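Local coordinates for protein MJ1225 (Methanocaldococcus jannaschii, PDB 3KH5) that binds AMP and ADP through its CBS domains and is a putative archaeal homologue of the AMPK gamma subunit, probably acting in adenine-nucleotide sensing, at residues 95-100 against 107-112; 4-9 against 118-123; 181-186 against 256-261. All coordinates share one frame; numbering follows the deposited sequence.

How the contacts relate
Contacts 1 and 2 adjoin, their centres 9 Å apart; contact 1 lies within the second CBS motif, and contact 2 packs the N-terminal turn onto a strand of it. They share strand pairing: L97 O lies 2.7 Å from V121 N, a probable hydrogen bond between strands 97-98 and 117-121. A second probable bond, N100 O to R4 NE at 2.9 Å, ties the N-terminal segment to contact 1. Contact 3 joins the third and fourth motifs; its centre lies about 28 Å from that of contact 1 and 33 Å from that of contact 2, with nearest atoms about 11 and 12 Å away. Nucleotides border all three: one ADP meets I95 and P119, while contact 3 holds another ADP and an AMP.

Contact 1 (95-100 against 107-112); sequences ITLKEN and IETFLT. With ADP (adenosine-5'-diphosphate), chain D.
I95 and T109 meet methyl to methyl: CG2 of I95 lies 3.7 Å from CG2 of T109, the two side chains running past each other in opposite directions. The torsions explain the choice of branch. In I95, CG1 stands beside the backbone N (chi1 -67°), which turns CG2 to the far side of CB from that N and onto the threonine. T109 has the same arrangement about its own CB, with OG1 beside the backbone N and CG2 opposite it.

The second touch uses the other branch of T109. CD2 of L97 approaches OG1 of T109 at 3.6 Å, again with the side chains sliding by in opposite senses, and this is a van der Waals contact. The polar need of OG1 is met within the helix, by a hydrogen bond to E105 O one turn earlier. T109 is thus the hub, its methyl against I95 and the flank of its hydroxyl against L97. L97 also rests on I131, as does F110 of the helix.

These touches join strand 97-98 and the residue leading into it to helix 103-112, within the beta-alpha-beta unit that strand 117-121 completes in the second CBS motif. Just before the strand, I95 also reads an ADP with its main chain. Its N donates to adenine N1 at 2.8 Å (162° at the hydrogen), and its O accepts from N6 at 2.9 Å (173°). CB of I95 lies 3.5 Å from the same N1.

Chemically, the work is divided. The N-H and C=O of I95 match the acceptor and donor of the adenine edge in two nearly straight bonds, while its branched side chain meets the helix, so that base recognition and apolar packing fall on different parts of one residue.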
# COMPACT_ATOMS: atom_id res chain seq x y z
N ILE A 95 0.05 6.19 -13.74
CA ILE A 95 -1.32 6.66 -13.87
C ILE A 95 -1.44 7.99 -13.13
O ILE A 95 -1.32 8.05 -11.90
CB ILE A 95 -2.32 5.63 -13.33
CG1 ILE A 95 -2.32 4.38 -14.20
CG2 ILE A 95 -3.73 6.24 -13.27
CD1 ILE A 95 -3.07 3.21 -13.61
N THR A 96 -1.67 9.07 -13.89
CA THR A 96 -1.83 10.41 -13.32
C THR A 96 -3.19 11.04 -13.66
O THR A 96 -3.93 10.54 -14.52
CB THR A 96 -0.70 11.39 -13.76
OG1 THR A 96 -0.87 11.74 -15.15
CG2 THR A 96 0.69 10.80 -13.54
N LEU A 97 -3.51 12.14 -12.97
CA LEU A 97 -4.64 13.01 -13.32
C LEU A 97 -4.18 14.43 -13.70
O LEU A 97 -3.21 14.95 -13.14
CB LEU A 97 -5.67 13.07 -12.18
CG LEU A 97 -6.29 11.77 -11.65
CD1 LEU A 97 -6.89 11.98 -10.28
CD2 LEU A 97 -7.33 11.17 -12.61
N LYS A 98 -4.89 15.04 -14.66
CA LYS A 98 -4.64 16.41 -15.10
C LYS A 98 -5.13 17.38 -14.03
O LYS A 98 -6.06 17.06 -13.29
CB LYS A 98 -5.35 16.69 -16.43
CG LYS A 98 -4.83 15.88 -17.61
CD LYS A 98 -3.42 16.32 -18.01
CE LYS A 98 -2.71 15.25 -18.82
NZ LYS A 98 -1.23 15.54 -18.92
N GLU A 99 -4.52 18.57 -13.93
CA GLU A 99 -4.89 19.51 -12.86
C GLU A 99 -6.34 20.02 -12.93
O GLU A 99 -6.86 20.59 -11.96
CB GLU A 99 -3.87 20.67 -12.67
CG GLU A 99 -3.45 21.43 -13.94
CD GLU A 99 -2.48 22.58 -13.65
OE1 GLU A 99 -2.31 22.96 -12.46
OE2 GLU A 99 -1.89 23.12 -14.61
N ASN A 100 -6.99 19.79 -14.08
CA ASN A 100 -8.40 20.13 -14.25
C ASN A 100 -9.36 18.94 -14.18
O ASN A 100 -10.53 19.05 -14.57
CB ASN A 100 -8.64 20.93 -15.54
CG ASN A 100 -8.34 20.12 -16.80
OD1 ASN A 100 -7.20 19.74 -17.07
ND2 ASN A 100 -9.38 19.88 -17.60
N ILE A 107 -12.42 8.97 -9.06
CA ILE A 107 -13.13 7.78 -8.60
C ILE A 107 -13.11 6.66 -9.64
O ILE A 107 -12.80 5.51 -9.31
CB ILE A 107 -14.57 8.12 -8.13
CG1 ILE A 107 -14.51 8.88 -6.80
CG2 ILE A 107 -15.40 6.85 -7.97
CD1 ILE A 107 -15.81 9.59 -6.42
N GLU A 108 -13.43 6.98 -10.89
CA GLU A 108 -13.39 5.98 -11.96
C GLU A 108 -11.98 5.41 -12.14
O GLU A 108 -11.82 4.22 -12.43
CB GLU A 108 -13.92 6.55 -13.27
CG GLU A 108 -14.18 5.49 -14.34
CD GLU A 108 -14.66 6.08 -15.65
OE1 GLU A 108 -15.58 5.49 -16.26
OE2 GLU A 108 -14.13 7.12 -16.08
N THR A 109 -10.97 6.26 -11.99
CA THR A 109 -9.58 5.85 -12.09
C THR A 109 -9.23 4.85 -10.99
O THR A 109 -8.68 3.79 -11.27
CB THR A 109 -8.63 7.08 -12.04
OG1 THR A 109 -8.86 7.91 -13.18
CG2 THR A 109 -7.17 6.65 -12.03
N PHE A 110 -9.57 5.19 -9.75
CA PHE A 110 -9.30 4.32 -8.61
C PHE A 110 -10.01 2.98 -8.74
O PHE A 110 -9.45 1.93 -8.43
CB PHE A 110 -9.72 4.98 -7.30
CG PHE A 110 -8.92 6.21 -6.93
CD1 PHE A 110 -7.58 6.33 -7.31
CD2 PHE A 110 -9.49 7.22 -6.18
CE1 PHE A 110 -6.85 7.46 -6.97
CE2 PHE A 110 -8.77 8.35 -5.82
CZ PHE A 110 -7.44 8.47 -6.22
N LEU A 111 -11.26 3.03 -9.22
CA LEU A 111 -12.11 1.85 -9.32
C LEU A 111 -11.78 0.91 -10.48
O LEU A 111 -11.98 -0.30 -10.37
CB LEU A 111 -13.59 2.28 -9.41
CG LEU A 111 -14.47 2.39 -8.16
CD1 LEU A 111 -13.75 3.01 -6.96
CD2 LEU A 111 -15.73 3.18 -8.50
N THR A 112 -11.29 1.45 -11.60
CA THR A 112 -11.10 0.61 -12.79
C THR A 112 -9.64 0.35 -13.13
O THR A 112 -9.33 -0.58 -13.88
CB THR A 112 -11.79 1.20 -14.04
OG1 THR A 112 -11.19 2.44 -14.40
CG2 THR A 112 -13.28 1.40 -13.79
PB ADP D . -2.18 1.01 -4.63
O1B ADP D . -3.23 -0.03 -4.87
O2B ADP D . -2.15 1.47 -3.07
O3B ADP D . -2.40 2.37 -5.48
PA ADP D . 0.01 -0.29 -3.92
O1A ADP D . -0.06 -1.76 -3.81
O2A ADP D . 1.36 0.41 -3.32
O3A ADP D . -0.73 0.55 -5.04
O5' ADP D . 1.02 -0.55 -5.21
C5' ADP D . 0.86 -1.63 -6.19
C4' ADP D . 1.66 -1.35 -7.50
O4' ADP D . 0.96 -0.28 -8.23
C3' ADP D . 3.12 -0.87 -7.30
O3' ADP D . 3.94 -1.49 -8.30
C2' ADP D . 3.02 0.64 -7.52
O2' ADP D . 4.25 1.20 -8.02
C1' ADP D . 1.93 0.73 -8.58
N9 ADP D . 1.26 2.07 -8.55
C8 ADP D . 0.75 2.73 -7.50
N7 ADP D . 0.24 3.90 -7.93
C5 ADP D . 0.43 3.97 -9.24
C6 ADP D . 0.13 4.90 -10.22
N6 ADP D . -0.49 6.04 -9.91
N1 ADP D . 0.48 4.64 -11.49
C2 ADP D . 1.10 3.51 -11.82
N3 ADP D . 1.40 2.60 -10.91
C4 ADP D . 1.08 2.81 -9.63

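Contact 2 (4-9 against 118-123); sequences RVMKIA and APIVND
I120 projects from strand 117-121 into a hollow edged by V5, M6 and A9, linking the N-terminal turn of the chain to the sheet of the second CBS motif. In the CBS fold a small beta-sheet is packed against helices, and here a segment remote in sequence covers part of that sheet. I120 is the bump; every touch between the two segments involves it.

The hollow owes its shape to a curled backbone. V5 O receives hydrogen bonds from both I8 N and A9 N, the latter 2.8 Å long, which brings the side chains of V5 and A9 round to the same partner. CD1 of I120 enters between them. It lies 3.9 Å from CB of A9, while CG2 of V5 is a looser neighbour at 4.3 Å. The small A9 methyl forms one wall, and the branched V5 side chain forms another.

M6 makes the third wall and crosses I120 obliquely. The bend at chi2 (-52°) sets its SD against the isoleucine, and chi3 (-70°) turns the terminal methyl away from it. I120 therefore presents two branches: CG1, beside its backbone N, carries CD1 into the hollow, while CG2 meets the thioether at its border.

Neighbouring parts of the second motif extend the apolar patch, since M6 also touches I128 and V5 touches A106 of helix 103-112. P119, next to I120 in the strand, belongs to an ADP pocket; the same strand therefore serves both this packing and the nucleotide site. M6 SD settles 3.8 Å from I120 CG2 and reaches CD1 of the same residue at 4.2 Å.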
# COMPACT_ATOMS: atom_id res chain seq x y z
N ARG A 4 -13.61 19.91 -8.98
CA ARG A 4 -12.20 19.65 -9.29
C ARG A 4 -11.47 18.93 -8.16
O ARG A 4 -11.58 19.32 -7.00
CB ARG A 4 -11.46 20.92 -9.71
CG ARG A 4 -12.11 21.63 -10.87
CD ARG A 4 -11.15 21.84 -12.03
NE ARG A 4 -11.73 21.27 -13.25
CZ ARG A 4 -12.60 21.89 -14.04
NH1 ARG A 4 -13.00 23.13 -13.78
NH2 ARG A 4 -13.06 21.27 -15.12
N VAL A 5 -10.72 17.89 -8.52
CA VAL A 5 -9.93 17.12 -7.55
C VAL A 5 -8.95 18.02 -6.82
O VAL A 5 -8.67 17.79 -5.63
CB VAL A 5 -9.15 15.92 -8.18
CG1 VAL A 5 -10.09 14.81 -8.58
CG2 VAL A 5 -8.26 16.35 -9.36
N MET A 6 -8.43 19.03 -7.52
CA MET A 6 -7.53 20.01 -6.92
C MET A 6 -8.14 20.68 -5.69
O MET A 6 -7.42 21.12 -4.79
CB MET A 6 -7.09 21.06 -7.94
CG MET A 6 -5.91 20.62 -8.81
SD MET A 6 -4.48 20.03 -7.87
CE MET A 6 -3.88 21.59 -7.11
N LYS A 7 -9.48 20.76 -5.65
CA LYS A 7 -10.19 21.33 -4.50
C LYS A 7 -10.03 20.50 -3.22
O LYS A 7 -10.07 21.05 -2.11
CB LYS A 7 -11.68 21.55 -4.80
CG LYS A 7 -12.00 22.92 -5.40
CD LYS A 7 -12.12 22.89 -6.91
CE LYS A 7 -12.07 24.30 -7.49
NZ LYS A 7 -12.65 24.34 -8.89
N ILE A 8 -9.87 19.19 -3.37
CA ILE A 8 -9.62 18.29 -2.25
C ILE A 8 -8.13 18.11 -2.04
O ILE A 8 -7.66 17.93 -0.91
CB ILE A 8 -10.18 16.89 -2.50
CG1 ILE A 8 -11.69 16.94 -2.72
CG2 ILE A 8 -9.81 15.92 -1.36
CD1 ILE A 8 -12.19 15.78 -3.57
N ALA A 9 -7.39 18.15 -3.15
CA ALA A 9 -5.99 17.78 -3.17
C ALA A 9 -5.23 18.36 -1.99
O ALA A 9 -5.23 19.58 -1.77
CB ALA A 9 -5.33 18.18 -4.49
N ALA A 118 -2.94 8.80 -7.07
CA ALA A 118 -2.49 9.26 -8.38
C ALA A 118 -1.90 10.67 -8.32
O ALA A 118 -2.53 11.57 -7.78
CB ALA A 118 -3.63 9.21 -9.39
N PRO A 119 -0.68 10.85 -8.87
CA PRO A 119 -0.13 12.19 -9.01
C PRO A 119 -1.04 13.07 -9.86
O PRO A 119 -1.63 12.60 -10.83
CB PRO A 119 1.20 11.95 -9.74
CG PRO A 119 1.56 10.54 -9.41
CD PRO A 119 0.24 9.83 -9.39
N ILE A 120 -1.19 14.33 -9.46
CA ILE A 120 -1.91 15.30 -10.27
C ILE A 120 -0.85 16.13 -10.98
O ILE A 120 0.05 16.68 -10.34
CB ILE A 120 -2.84 16.19 -9.42
CG1 ILE A 120 -3.96 15.34 -8.81
CG2 ILE A 120 -3.45 17.30 -10.27
CD1 ILE A 120 -4.45 15.85 -7.47
N VAL A 121 -0.95 16.19 -12.31
CA VAL A 121 0.07 16.86 -13.11
C VAL A 121 -0.52 17.97 -13.98
O VAL A 121 -1.72 17.98 -14.27
CB VAL A 121 0.86 15.87 -14.03
CG1 VAL A 121 1.51 14.77 -13.21
CG2 VAL A 121 -0.04 15.28 -15.12
N ASN A 122 0.34 18.90 -14.39
CA ASN A 122 -0.09 19.91 -15.35
C ASN A 122 0.12 19.42 -16.78
O ASN A 122 0.37 18.23 -17.00
CB ASN A 122 0.60 21.27 -15.09
CG ASN A 122 2.10 21.23 -15.27
OD1 ASN A 122 2.66 20.30 -15.87
ND2 ASN A 122 2.78 22.25 -14.75
N ASP A 123 0.01 20.33 -17.74
CA ASP A 123 0.12 19.96 -19.15
C ASP A 123 1.53 19.52 -19.56
O ASP A 123 1.70 18.83 -20.56
CB ASP A 123 -0.44 21.06 -20.06
CG ASP A 123 -1.96 20.96 -20.25
OD1 ASP A 123 -2.57 19.99 -19.74
OD2 ASP A 123 -2.53 21.85 -20.91

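Contact 3 (181-186 against 256-261); sequences RLPVVS and ALPVVD. With ADP (adenosine-5'-diphosphate), chain E; AMP (adenosine monophosphate), chain C.
This is a buried meeting of two strands from different sheets, 181-186 of the third CBS motif and 256-260 of the fourth, between an ADP and an AMP. The strands run in roughly the same sense, and their alpha carbons come nearest at R181 with A256 (7.0 Å) and at P183 with P258, a spacing bridged by side chains. CG of R181 lies 3.7 Å from CB of A256. The two proline rings meet more loosely, P183 CG lying 4.3 Å from P258 CG.

R181 starts nearly eclipsed (chi1 1°) and bends at chi2, a course that carries the guanidinium between the two phosphate groups. A256 N lies over one of its faces, while the phosphate oxygens gather round its edge. NE and NH2 both donate to O1B of ADP, NH2 at 2.7 Å, and NH1 donates to O3P of AMP at 2.6 Å; all three bonds are bent, at 136 to 139°. The main chain grips the nucleotides too: R181 N donates to O2B of ADP, A256 O accepts from N6 of AMP at 3.0 Å, and R181 O accepts from N6 of ADP in the longest of these bonds, 3.2 Å.

A leucine in place of this arginine would probably leave the ADP beta-phosphate and the AMP phosphate without the cation they share.

One positive charge thus bridges two anions, which would be expected to offset part of their mutual repulsion, while backbone carbonyls from both strands recognise the adenine amino groups.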
# COMPACT_ATOMS: atom_id res chain seq x y z
N ARG A 181 -2.68 -5.76 2.06
CA ARG A 181 -3.08 -6.27 3.37
C ARG A 181 -3.71 -7.67 3.30
O ARG A 181 -4.68 -7.90 2.55
CB ARG A 181 -3.98 -5.29 4.15
CG ARG A 181 -4.30 -3.98 3.39
CD ARG A 181 -3.60 -2.67 3.77
NE ARG A 181 -4.26 -1.76 2.84
CZ ARG A 181 -4.14 -0.43 2.70
NH1 ARG A 181 -3.34 0.34 3.50
NH2 ARG A 181 -4.88 0.15 1.73
N LEU A 182 -3.15 -8.58 4.08
CA LEU A 182 -3.65 -9.94 4.17
C LEU A 182 -4.08 -10.22 5.60
O LEU A 182 -3.31 -10.01 6.54
CB LEU A 182 -2.57 -10.95 3.74
CG LEU A 182 -1.97 -10.82 2.33
CD1 LEU A 182 -0.88 -11.87 2.12
CD2 LEU A 182 -3.02 -10.93 1.23
N PRO A 183 -5.34 -10.68 5.78
CA PRO A 183 -5.72 -11.20 7.09
C PRO A 183 -4.91 -12.46 7.39
O PRO A 183 -4.62 -13.24 6.48
CB PRO A 183 -7.20 -11.54 6.91
CG PRO A 183 -7.66 -10.76 5.73
CD PRO A 183 -6.47 -10.67 4.83
N VAL A 184 -4.51 -12.64 8.65
CA VAL A 184 -3.82 -13.86 9.05
C VAL A 184 -4.86 -14.76 9.72
O VAL A 184 -5.56 -14.33 10.65
CB VAL A 184 -2.60 -13.59 9.97
CG1 VAL A 184 -1.78 -14.85 10.16
CG2 VAL A 184 -1.72 -12.48 9.38
N VAL A 185 -4.98 -15.98 9.22
CA VAL A 185 -6.06 -16.89 9.61
C VAL A 185 -5.46 -18.21 10.06
O VAL A 185 -4.52 -18.71 9.43
CB VAL A 185 -7.05 -17.10 8.43
CG1 VAL A 185 -8.07 -18.19 8.74
CG2 VAL A 185 -7.77 -15.80 8.10
N SER A 186 -5.99 -18.77 11.14
CA SER A 186 -5.54 -20.05 11.68
C SER A 186 -6.76 -20.87 12.07
O SER A 186 -7.56 -20.42 12.89
CB SER A 186 -4.64 -19.82 12.90
OG SER A 186 -4.08 -21.04 13.36
N ALA A 256 -8.06 -1.15 5.14
CA ALA A 256 -8.74 -2.44 5.06
C ALA A 256 -9.15 -2.99 6.43
O ALA A 256 -8.34 -3.02 7.36
CB ALA A 256 -7.87 -3.45 4.32
N LEU A 257 -10.40 -3.43 6.53
CA LEU A 257 -10.87 -4.17 7.70
C LEU A 257 -11.34 -5.57 7.29
O LEU A 257 -12.16 -5.71 6.38
CB LEU A 257 -12.01 -3.43 8.42
CG LEU A 257 -11.78 -2.10 9.16
CD1 LEU A 257 -11.36 -0.98 8.22
CD2 LEU A 257 -13.05 -1.70 9.91
N PRO A 258 -10.79 -6.62 7.94
CA PRO A 258 -11.33 -7.97 7.79
C PRO A 258 -12.75 -7.99 8.33
O PRO A 258 -13.03 -7.35 9.35
CB PRO A 258 -10.40 -8.82 8.68
CG PRO A 258 -9.13 -8.04 8.73
CD PRO A 258 -9.56 -6.61 8.76
N VAL A 259 -13.66 -8.67 7.64
CA VAL A 259 -15.04 -8.82 8.09
C VAL A 259 -15.16 -10.16 8.79
O VAL A 259 -14.84 -11.21 8.21
CB VAL A 259 -16.06 -8.69 6.93
CG1 VAL A 259 -17.49 -8.63 7.46
CG2 VAL A 259 -15.75 -7.47 6.07
N VAL A 260 -15.59 -10.13 10.05
CA VAL A 260 -15.63 -11.34 10.87
C VAL A 260 -16.97 -11.63 11.53
O VAL A 260 -17.83 -10.76 11.69
CB VAL A 260 -14.52 -11.36 11.98
CG1 VAL A 260 -13.13 -11.28 11.36
CG2 VAL A 260 -14.74 -10.25 13.00
N ASP A 261 -17.09 -12.90 11.93
CA ASP A 261 -18.13 -13.43 12.80
C ASP A 261 -17.92 -12.94 14.21
O ASP A 261 -16.87 -12.37 14.53
CB ASP A 261 -17.97 -14.96 12.86
CG ASP A 261 -18.88 -15.69 11.90
OD1 ASP A 261 -19.01 -16.92 12.04
OD2 ASP A 261 -19.48 -15.04 11.01
PB ADP E . -5.37 -3.37 -0.51
O1B ADP E . -5.38 -2.13 0.31
O2B ADP E . -5.15 -4.72 0.41
O3B ADP E . -4.19 -3.42 -1.62
PA ADP E . -7.34 -2.74 -2.51
O1A ADP E . -8.10 -1.51 -2.18
O2A ADP E . -6.11 -2.50 -3.53
O3A ADP E . -6.79 -3.55 -1.23
O5' ADP E . -8.30 -3.88 -3.07
C5' ADP E . -8.96 -3.83 -4.35
C4' ADP E . -10.09 -4.89 -4.30
O4' ADP E . -9.48 -6.16 -3.87
C3' ADP E . -11.18 -4.55 -3.27
O3' ADP E . -12.45 -5.00 -3.75
C2' ADP E . -10.77 -5.34 -2.03
O2' ADP E . -11.91 -5.70 -1.23
C1' ADP E . -10.09 -6.58 -2.62
N9 ADP E . -9.07 -7.13 -1.66
C8 ADP E . -8.18 -6.45 -0.94
N7 ADP E . -7.45 -7.28 -0.20
C5 ADP E . -7.87 -8.52 -0.44
C6 ADP E . -7.49 -9.77 0.02
N6 ADP E . -6.51 -9.91 0.91
N1 ADP E . -8.14 -10.85 -0.45
C2 ADP E . -9.13 -10.72 -1.33
N3 ADP E . -9.50 -9.54 -1.80
C4 ADP E . -8.90 -8.42 -1.37
P AMP C . -1.08 0.13 6.15
O1P AMP C . -0.59 1.51 5.88
O2P AMP C . -0.47 -0.93 5.10
O3P AMP C . -2.69 0.01 5.98
O5' AMP C . -0.71 -0.42 7.61
C5' AMP C . -0.06 0.38 8.63
C4' AMP C . -0.11 -0.35 9.97
O4' AMP C . -1.53 -0.50 10.27
C3' AMP C . 0.47 -1.75 9.76
O3' AMP C . 1.26 -2.15 10.91
C2' AMP C . -0.77 -2.64 9.65
O2' AMP C . -0.50 -3.94 10.17
C1' AMP C . -1.78 -1.89 10.52
N9 AMP C . -3.19 -2.19 10.14
C8 AMP C . -3.73 -2.13 8.92
N7 AMP C . -5.01 -2.46 8.97
C5 AMP C . -5.30 -2.74 10.24
C6 AMP C . -6.46 -3.14 10.89
N6 AMP C . -7.59 -3.32 10.20
N1 AMP C . -6.42 -3.34 12.22
C2 AMP C . -5.30 -3.17 12.91
N3 AMP C . -4.18 -2.78 12.32
C4 AMP C . -4.15 -2.57 10.99